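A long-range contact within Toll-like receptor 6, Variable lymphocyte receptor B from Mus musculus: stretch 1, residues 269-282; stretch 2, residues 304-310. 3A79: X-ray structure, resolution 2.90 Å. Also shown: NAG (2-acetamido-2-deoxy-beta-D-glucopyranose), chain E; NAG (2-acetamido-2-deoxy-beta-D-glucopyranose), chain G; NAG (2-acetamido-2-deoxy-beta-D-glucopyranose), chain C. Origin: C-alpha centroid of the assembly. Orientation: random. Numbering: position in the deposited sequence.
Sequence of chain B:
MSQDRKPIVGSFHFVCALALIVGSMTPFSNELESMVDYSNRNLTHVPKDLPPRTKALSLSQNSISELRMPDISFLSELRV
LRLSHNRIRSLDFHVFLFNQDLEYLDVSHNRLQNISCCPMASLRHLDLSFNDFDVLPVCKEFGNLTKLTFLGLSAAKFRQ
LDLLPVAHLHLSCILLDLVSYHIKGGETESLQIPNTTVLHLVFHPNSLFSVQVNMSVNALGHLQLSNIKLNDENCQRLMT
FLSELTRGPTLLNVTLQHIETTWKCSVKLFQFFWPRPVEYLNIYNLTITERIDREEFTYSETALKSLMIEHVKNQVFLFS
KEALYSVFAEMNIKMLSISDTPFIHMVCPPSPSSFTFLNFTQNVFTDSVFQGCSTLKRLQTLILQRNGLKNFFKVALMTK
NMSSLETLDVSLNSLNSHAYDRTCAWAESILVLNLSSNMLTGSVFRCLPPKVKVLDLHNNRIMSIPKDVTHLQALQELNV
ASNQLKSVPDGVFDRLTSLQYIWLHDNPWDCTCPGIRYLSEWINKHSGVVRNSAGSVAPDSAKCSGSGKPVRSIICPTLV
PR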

# COMPACT_ATOMS: atom_id res chain seq x y z
N LEU B 269 22.55 -19.97 13.57
CA LEU B 269 21.44 -20.84 13.90
C LEU B 269 20.97 -21.67 12.70
O LEU B 269 20.82 -22.88 12.81
N PHE B 270 20.74 -21.02 11.56
CA PHE B 270 20.36 -21.75 10.34
C PHE B 270 21.41 -22.80 9.99
O PHE B 270 21.08 -23.96 9.77
N GLN B 271 22.68 -22.39 9.93
CA GLN B 271 23.78 -23.28 9.54
C GLN B 271 23.90 -24.48 10.47
O GLN B 271 24.25 -25.58 10.05
N PHE B 272 23.64 -24.25 11.76
CA PHE B 272 23.68 -25.30 12.77
C PHE B 272 22.65 -26.37 12.47
O PHE B 272 22.88 -27.56 12.71
N PHE B 273 21.52 -25.95 11.93
CA PHE B 273 20.41 -26.84 11.69
C PHE B 273 20.57 -27.63 10.41
O PHE B 273 20.10 -28.76 10.30
N TRP B 274 21.22 -27.03 9.43
CA TRP B 274 21.19 -27.56 8.07
C TRP B 274 21.67 -29.02 7.96
O TRP B 274 21.06 -29.84 7.27
N PRO B 275 22.77 -29.35 8.65
CA PRO B 275 23.27 -30.72 8.59
C PRO B 275 22.41 -31.70 9.39
O PRO B 275 22.42 -32.90 9.14
N ARG B 276 21.67 -31.16 10.35
CA ARG B 276 20.95 -31.98 11.31
C ARG B 276 19.61 -32.50 10.77
O ARG B 276 19.14 -32.04 9.73
N PRO B 277 19.03 -33.48 11.48
CA PRO B 277 17.77 -34.15 11.13
C PRO B 277 16.53 -33.33 11.44
O PRO B 277 15.66 -33.81 12.16
N VAL B 278 16.44 -32.12 10.91
CA VAL B 278 15.25 -31.31 11.13
C VAL B 278 14.50 -31.11 9.82
O VAL B 278 15.03 -30.53 8.87
N GLU B 279 13.27 -31.63 9.77
CA GLU B 279 12.44 -31.60 8.56
C GLU B 279 11.68 -30.28 8.43
O GLU B 279 11.69 -29.64 7.38
N TYR B 280 11.00 -29.88 9.51
CA TYR B 280 10.34 -28.59 9.53
C TYR B 280 10.92 -27.68 10.61
O TYR B 280 10.97 -28.04 11.78
N LEU B 281 11.37 -26.50 10.20
CA LEU B 281 11.88 -25.49 11.12
C LEU B 281 10.93 -24.30 11.17
O LEU B 281 10.59 -23.73 10.13
N ASN B 282 10.49 -23.92 12.37
CA ASN B 282 9.55 -22.81 12.53
C ASN B 282 10.05 -21.77 13.52
O ASN B 282 10.55 -22.11 14.59
N LEU B 304 16.00 -30.54 5.79
CA LEU B 304 14.98 -29.49 5.79
C LEU B 304 14.04 -29.53 4.60
O LEU B 304 14.46 -29.44 3.44
N LYS B 305 12.76 -29.64 4.89
CA LYS B 305 11.74 -29.49 3.87
C LYS B 305 11.17 -28.07 3.92
O LYS B 305 10.77 -27.53 2.88
N SER B 306 11.15 -27.47 5.11
CA SER B 306 10.41 -26.22 5.31
C SER B 306 10.94 -25.26 6.36
O SER B 306 10.95 -25.58 7.54
N LEU B 307 11.32 -24.06 5.94
CA LEU B 307 11.50 -22.94 6.86
C LEU B 307 10.23 -22.10 6.90
O LEU B 307 9.60 -21.84 5.87
N MET B 308 9.84 -21.69 8.10
CA MET B 308 8.64 -20.89 8.25
C MET B 308 8.86 -19.83 9.32
O MET B 308 8.99 -20.14 10.50
N ILE B 309 8.91 -18.57 8.90
CA ILE B 309 9.12 -17.45 9.81
C ILE B 309 7.88 -16.56 9.84
O ILE B 309 7.34 -16.22 8.79
N GLU B 310 7.43 -16.20 11.04
CA GLU B 310 6.23 -15.39 11.19
C GLU B 310 6.37 -14.37 12.30
O GLU B 310 6.67 -14.71 13.44

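What holds the two stretches in register? Strands 280-282 and 306-310 run parallel, and main-chain groups satisfy one another along the seam. The carbonyl of Glu 279 serves two donors at the start of the pairing: its O accepts from Lys 305 N at 2.7 Å and from Ser 306 N at 3.2 Å. The ladder then alternates, Leu 281 N giving to Ser 306 O at 2.8 Å and Met 308 N giving to Leu 281 O at 3.0 Å. Val 278 O gains no such N-H partner from Leu 304, whose N lies 3.2 Å away at a poor angle; a CA-H...O contact of 3.3 Å from Leu 304 CA meets that oxygen instead.

Which side chains form the apolar side of the contact? Leu 281 (t, p) and Leu 307 (t, p) share one face of the sheet and meet at 3.7 Å between Leu 281 CG and Leu 307 CD1. Leu 304 has the largest covered area, although its CA-to-CB bond points away overall: with chi1 at -101°, between wells, and chi2 t, its end returns to the other stretch. There Leu 304 CD1 lies over one face of the Trp 274 ring, 3.5 Å from Trp 274 CZ3, in a CH-pi contact, while Leu 304 CD2 reaches Leu 281 CB at 4.0 Å. Phe 270 (chi1 m) starts sideways, yet its ring comes within 3.8 Å of Leu 307 CD2 through Phe 270 CE2, and Ile 309 CD1 sits at the ring edge, 4.2 Å from Phe 270 CZ.

How are the polar side chains on the other face accommodated? Tyr 280, Ser 306, Asn 282 and Met 308 direct their CB atoms there. Tyr 280 (chi1 m) brings CD2 to 3.4 Å from Ser 306 CB, and its OH accepts a weak hydrogen bond of 3.0 Å from Lys 305 NZ, reached by a lysine chain extended t at all four torsions. Asn 282 (chi1 m) places OD1 3.5 Å from Met 308 CB, a packing contact; its ND2 is hydrogen-bonded elsewhere in the structure.

What do the sugars add? The NAG of chain E packs its C6 over one face of the Tyr 280 ring, 3.3 Å from Tyr 280 CZ. Beyond the paired residues, both carboxylate oxygens of Glu 310 are satisfied by glycan: OE1 accepts from O6 of the chain C NAG at 2.8 Å, and OE2 accepts from N2 of the chain G NAG at 3.0 Å.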

# COMPACT_ATOMS: atom_id res chain seq x y z
CB LEU B 269 20.28 -20.03 14.49
CG LEU B 269 20.37 -19.68 15.97
CD1 LEU B 269 18.99 -19.74 16.53
CD2 LEU B 269 21.22 -20.68 16.70
CB PHE B 270 20.16 -20.81 9.14
CG PHE B 270 19.00 -19.86 9.31
CD1 PHE B 270 19.17 -18.49 9.10
CD2 PHE B 270 17.76 -20.32 9.69
CE1 PHE B 270 18.12 -17.60 9.26
CE2 PHE B 270 16.69 -19.42 9.85
CZ PHE B 270 16.88 -18.07 9.64
CB GLN B 271 25.11 -22.53 9.51
CG GLN B 271 25.22 -21.47 8.45
CD GLN B 271 25.52 -22.05 7.09
OE1 GLN B 271 26.66 -22.40 6.80
NE2 GLN B 271 24.50 -22.14 6.24
CB PHE B 272 23.42 -24.69 14.15
CG PHE B 272 23.07 -25.71 15.20
CD1 PHE B 272 24.07 -26.34 15.94
CD2 PHE B 272 21.75 -26.04 15.45
CE1 PHE B 272 23.76 -27.28 16.90
CE2 PHE B 272 21.43 -26.98 16.42
CZ PHE B 272 22.44 -27.60 17.14
CB PHE B 273 19.10 -26.05 11.65
CG PHE B 273 18.54 -25.74 13.00
CD1 PHE B 273 18.38 -24.43 13.41
CD2 PHE B 273 18.16 -26.75 13.86
CE1 PHE B 273 17.86 -24.13 14.65
CE2 PHE B 273 17.65 -26.46 15.10
CZ PHE B 273 17.49 -25.15 15.50
CB TRP B 274 21.97 -26.62 7.13
CG TRP B 274 21.19 -26.20 5.92
CD1 TRP B 274 21.37 -26.65 4.64
CD2 TRP B 274 20.12 -25.26 5.87
NE1 TRP B 274 20.47 -26.04 3.80
CE2 TRP B 274 19.69 -25.19 4.53
CE3 TRP B 274 19.47 -24.48 6.83
CZ2 TRP B 274 18.65 -24.36 4.13
CZ3 TRP B 274 18.45 -23.66 6.42
CH2 TRP B 274 18.04 -23.61 5.09
CB PRO B 275 24.66 -30.60 9.24
CG PRO B 275 24.96 -29.13 9.30
CD PRO B 275 23.64 -28.49 9.45
CB ARG B 276 20.81 -31.19 12.62
CG ARG B 276 22.15 -30.60 13.03
CD ARG B 276 22.19 -30.10 14.45
NE ARG B 276 23.51 -30.28 15.05
CZ ARG B 276 23.76 -31.16 16.02
NH1 ARG B 276 22.79 -31.92 16.50
NH2 ARG B 276 24.98 -31.28 16.52
CB PRO B 277 17.76 -35.39 12.03
CG PRO B 277 19.18 -35.55 12.49
CD PRO B 277 19.71 -34.16 12.59
CB VAL B 278 15.61 -29.96 11.78
CG1 VAL B 278 14.36 -29.12 11.95
CG2 VAL B 278 16.30 -30.18 13.12
CB GLU B 279 11.46 -32.78 8.55
CG GLU B 279 10.87 -33.08 7.17
CD GLU B 279 9.77 -34.14 7.20
OE1 GLU B 279 9.13 -34.33 8.26
OE2 GLU B 279 9.55 -34.77 6.14
CB TYR B 280 8.84 -28.76 9.72
CG TYR B 280 8.14 -29.40 8.55
CD1 TYR B 280 8.28 -30.75 8.30
CD2 TYR B 280 7.33 -28.65 7.70
CE1 TYR B 280 7.64 -31.35 7.23
CE2 TYR B 280 6.69 -29.25 6.62
CZ TYR B 280 6.85 -30.61 6.39
OH TYR B 280 6.23 -31.25 5.34
CB LEU B 281 13.25 -25.02 10.66
CG LEU B 281 13.91 -24.00 11.57
CD1 LEU B 281 13.84 -24.50 12.99
CD2 LEU B 281 15.33 -23.82 11.14
CB ASN B 282 8.19 -23.32 13.01
CG ASN B 282 7.70 -24.49 12.21
OD1 ASN B 282 7.24 -24.33 11.08
ND2 ASN B 282 7.78 -25.69 12.78
CB LEU B 304 15.63 -28.12 5.84
CG LEU B 304 15.67 -27.41 7.19
CD1 LEU B 304 15.81 -25.93 6.97
CD2 LEU B 304 14.41 -27.70 7.97
CB LYS B 305 10.63 -30.53 4.07
CG LYS B 305 9.48 -30.44 3.08
CD LYS B 305 8.58 -31.66 3.21
CE LYS B 305 7.28 -31.52 2.42
NZ LYS B 305 6.38 -32.68 2.70
CB SER B 306 8.95 -26.51 5.66
OG SER B 306 8.45 -25.54 6.57
CB LEU B 307 12.68 -22.07 6.45
CG LEU B 307 13.05 -21.01 7.49
CD1 LEU B 307 13.26 -21.67 8.83
CD2 LEU B 307 14.30 -20.27 7.05
CB MET B 308 7.46 -21.77 8.65
CG MET B 308 6.11 -21.14 8.39
SD MET B 308 5.06 -21.02 9.84
CE MET B 308 5.87 -19.67 10.68
CB ILE B 309 10.35 -16.63 9.41
CG1 ILE B 309 11.53 -17.56 9.14
CG2 ILE B 309 10.72 -15.67 10.50
CD1 ILE B 309 12.87 -16.86 9.13
CB GLU B 310 4.99 -16.25 11.45
CG GLU B 310 3.68 -15.51 11.14
CD GLU B 310 2.43 -16.30 11.51
OE1 GLU B 310 2.38 -17.54 11.29
OE2 GLU B 310 1.47 -15.66 12.01
C1 NAG E . 6.37 -32.12 11.63
C2 NAG E . 5.26 -32.98 12.27
C3 NAG E . 3.98 -33.25 11.47
C4 NAG E . 3.73 -32.32 10.29
C5 NAG E . 5.00 -31.77 9.66
C6 NAG E . 4.58 -30.58 8.83
C7 NAG E . 6.83 -34.91 12.13
C8 NAG E . 6.90 -35.06 10.63
N2 NAG E . 5.76 -34.30 12.65
O3 NAG E . 2.88 -33.14 12.35
O4 NAG E . 2.96 -32.99 9.31
O5 NAG E . 5.89 -31.26 10.62
O6 NAG E . 3.89 -29.69 9.69
O7 NAG E . 7.72 -35.35 12.86
C1 NAG G . -1.19 -17.87 9.41
C2 NAG G . -1.65 -16.63 10.20
C3 NAG G . -1.80 -16.91 11.68
C4 NAG G . -2.72 -18.11 11.87
C5 NAG G . -2.10 -19.31 11.16
C6 NAG G . -2.99 -20.54 11.22
C7 NAG G . -1.18 -14.42 9.31
C8 NAG G . -0.27 -13.21 9.35
N2 NAG G . -0.79 -15.47 10.02
O3 NAG G . -2.22 -15.76 12.38
O4 NAG G . -2.89 -18.37 13.26
O5 NAG G . -1.88 -19.04 9.79
O6 NAG G . -4.14 -20.33 10.42
O7 NAG G . -2.23 -14.42 8.64
C1 NAG C . 0.94 -18.32 4.56
C2 NAG C . -0.06 -19.41 4.94
C3 NAG C . -1.01 -19.02 6.07
C4 NAG C . -0.35 -18.24 7.20
C5 NAG C . 0.63 -17.20 6.64
C6 NAG C . 1.45 -16.59 7.77
C7 NAG C . -0.78 -20.99 3.21
C8 NAG C . -1.75 -21.25 2.10
N2 NAG C . -0.85 -19.78 3.78
O3 NAG C . -1.65 -20.18 6.58
O4 NAG C . -1.37 -17.64 7.99
O5 NAG C . 1.52 -17.77 5.72
O6 NAG C . 1.95 -17.64 8.57
O7 NAG C . 0.03 -21.86 3.56